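Local atomic coordinates of porin protein associated with imipenem resistance (Acinetobacter baumannii, PDB entry 4FUV), a protein that forms an eight-stranded beta-barrel in the outer membrane and probably takes part in uptake of ornithine and the antibiotic imipenem. Residues A[119-123]-A[124-128]. Numbering follows the deposited sequence.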
loop_
_atom_site.group_PDB
_atom_site.type_symbol
_atom_site.label_atom_id
_atom_site.label_comp_id
_atom_site.label_asym_id
_atom_site.label_seq_id
_atom_site.Cartn_x
_atom_site.Cartn_y
_atom_site.Cartn_z
ATOM N N SER A 119 8.029 12.644 -11.543
ATOM C CA SER A 119 6.626 12.960 -11.760
ATOM C C SER A 119 5.914 13.309 -10.452
ATOM O O SER A 119 6.304 12.874 -9.370
ATOM C CB SER A 119 5.907 11.798 -12.445
ATOM O OG SER A 119 5.953 10.646 -11.636
ATOM N N PHE A 120 4.873 14.115 -10.583
ATOM C CA PHE A 120 4.037 14.527 -9.477
ATOM C C PHE A 120 2.718 14.945 -10.106
ATOM O O PHE A 120 2.654 15.206 -11.314
ATOM C CB PHE A 120 4.681 15.684 -8.703
ATOM C CG PHE A 120 4.860 16.956 -9.515
ATOM C CD1 PHE A 120 5.892 17.069 -10.438
ATOM C CD2 PHE A 120 4.008 18.038 -9.337
ATOM C CE1 PHE A 120 6.054 18.227 -11.180
ATOM C CE2 PHE A 120 4.175 19.212 -10.080
ATOM C CZ PHE A 120 5.191 19.304 -10.991
ATOM N N ARG A 121 1.671 15.017 -9.296
ATOM C CA ARG A 121 0.313 15.210 -9.813
ATOM C C ARG A 121 -0.317 16.442 -9.179
ATOM O O ARG A 121 -0.243 16.618 -7.962
ATOM C CB ARG A 121 -0.538 13.974 -9.492
ATOM C CG ARG A 121 -1.896 13.895 -10.176
ATOM C CD ARG A 121 -2.433 12.452 -10.046
ATOM N NE ARG A 121 -3.773 12.263 -10.602
ATOM C CZ ARG A 121 -4.052 12.166 -11.899
ATOM N NH1 ARG A 121 -3.084 12.266 -12.805
ATOM N NH2 ARG A 121 -5.308 11.981 -12.296
ATOM N N VAL A 122 -0.914 17.304 -10.000
ATOM C CA VAL A 122 -1.574 18.505 -9.491
ATOM C C VAL A 122 -2.935 18.650 -10.161
ATOM O O VAL A 122 -3.033 18.644 -11.393
ATOM C CB VAL A 122 -0.726 19.786 -9.725
ATOM C CG1 VAL A 122 -1.434 21.011 -9.153
ATOM C CG2 VAL A 122 0.657 19.642 -9.095
ATOM N N ASN A 123 -3.989 18.757 -9.353
ATOM C CA ASN A 123 -5.354 18.838 -9.885
ATOM C C ASN A 123 -5.663 17.715 -10.891
ATOM O O ASN A 123 -6.222 17.960 -11.963
ATOM C CB ASN A 123 -5.586 20.209 -10.532
ATOM C CG ASN A 123 -7.047 20.478 -10.835
ATOM O OD1 ASN A 123 -7.918 20.210 -10.012
ATOM N ND2 ASN A 123 -7.322 21.001 -12.029
ATOM N N ASN A 124 -5.278 16.488 -10.548
ATOM C CA ASN A 124 -5.566 15.308 -11.379
ATOM C C ASN A 124 -4.866 15.318 -12.733
ATOM O O ASN A 124 -5.317 14.678 -13.685
ATOM C CB ASN A 124 -7.079 15.104 -11.556
ATOM C CG ASN A 124 -7.797 14.952 -10.229
ATOM O OD1 ASN A 124 -7.269 14.347 -9.299
ATOM N ND2 ASN A 124 -8.991 15.524 -10.127
ATOM N N GLN A 125 -3.765 16.055 -12.811
ATOM C CA GLN A 125 -2.942 16.069 -14.011
ATOM C C GLN A 125 -1.506 15.745 -13.627
ATOM O O GLN A 125 -0.999 16.220 -12.601
ATOM C CB GLN A 125 -3.020 17.418 -14.727
ATOM C CG GLN A 125 -2.199 17.465 -16.006
ATOM C CD GLN A 125 -2.353 18.764 -16.779
ATOM O OE1 GLN A 125 -3.445 19.329 -16.861
ATOM N NE2 GLN A 125 -1.257 19.232 -17.373
ATOM N N ASP A 126 -0.868 14.905 -14.430
ATOM C CA ASP A 126 0.512 14.518 -14.177
ATOM C C ASP A 126 1.479 15.539 -14.770
ATOM O O ASP A 126 1.256 16.041 -15.876
ATOM C CB ASP A 126 0.794 13.139 -14.766
ATOM C CG ASP A 126 -0.006 12.035 -14.078
ATOM O OD1 ASP A 126 -0.262 12.144 -12.862
ATOM O OD2 ASP A 126 -0.372 11.061 -14.754
ATOM N N PHE A 127 2.539 15.826 -14.014
ATOM C CA PHE A 127 3.612 16.714 -14.426
ATOM C C PHE A 127 4.943 16.050 -14.101
ATOM O O PHE A 127 5.012 15.190 -13.233
ATOM C CB PHE A 127 3.542 18.046 -13.680
ATOM C CG PHE A 127 2.365 18.902 -14.053
ATOM C CD1 PHE A 127 1.137 18.715 -13.441
ATOM C CD2 PHE A 127 2.498 19.918 -14.996
ATOM C CE1 PHE A 127 0.050 19.510 -13.772
ATOM C CE2 PHE A 127 1.423 20.716 -15.336
ATOM C CZ PHE A 127 0.186 20.511 -14.713
ATOM N N ILE A 128 5.998 16.454 -14.802
ATOM C CA ILE A 128 7.341 15.987 -14.488
ATOM C C ILE A 128 8.254 17.190 -14.299
ATOM O O ILE A 128 8.392 18.015 -15.203
ATOM C CB ILE A 128 7.919 15.081 -15.600
ATOM C CG1 ILE A 128 7.317 13.670 -15.506
ATOM C CG2 ILE A 128 9.442 14.997 -15.480
ATOM C CD1 ILE A 128 7.679 12.764 -16.697
HETATM O O HOH W 1 -5.068 12.681 -15.236
HETATM O O HOH W 2 -6.903 11.933 -10.470
#
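A two-residue beta hairpin, closed by a type I' turn from Val122 to Gln125, pairs strand 119-122 with the start of strand 125-129, far from the centre of the chain. Asn123 and Asn124 occupy the turn with positive phi angles, and Val122 N bonds to Gln125 O at 2.8 Å. In the next hydrogen-bonded pair Phe127 N reaches Phe120 O, also at 2.8 Å, and Phe120 N returns a bond to Phe127 O.

The two faces of the hairpin differ in chemistry. On one, Phe120 CG sits between its own N and carbonyl carbon (chi1 63°), which lays the ring across the partner strand; Phe127 CB lies over its face, a CH-pi contact 3.7 Å from the ring centroid. The Phe127 ring is slid away from that of Phe120, with planes 26° apart and little overlap; Phe127 CE1 comes to Val122 CB at 4.1 Å, and Val122 O lies at the ring's edge. Helix 194-207 packs on Val122 and Phe127, while strand 134-144 packs on Phe120 and Val122.

On the other face Arg121, extended from CG to NE, sends NH1 to Asp126 OD1 in a 2.8 Å salt bridge. The carboxylate lies at the guanidinium edge, but OD1 is met from above its own plane. One guanidinium face rests on the Asn124 carbonyl group, Asn124 C lying over its centre, and a water links Arg121 NH2 to Asn124 O. Asp126 OD2 turns to Arg118 and Ser119 of the second subunit. With its two oxygens divided between Arg121 and the neighbouring chain, Asp126 is probably kept ionised, and the charged face of the hairpin joins the subunit interface while the aromatic face is buried within the chain.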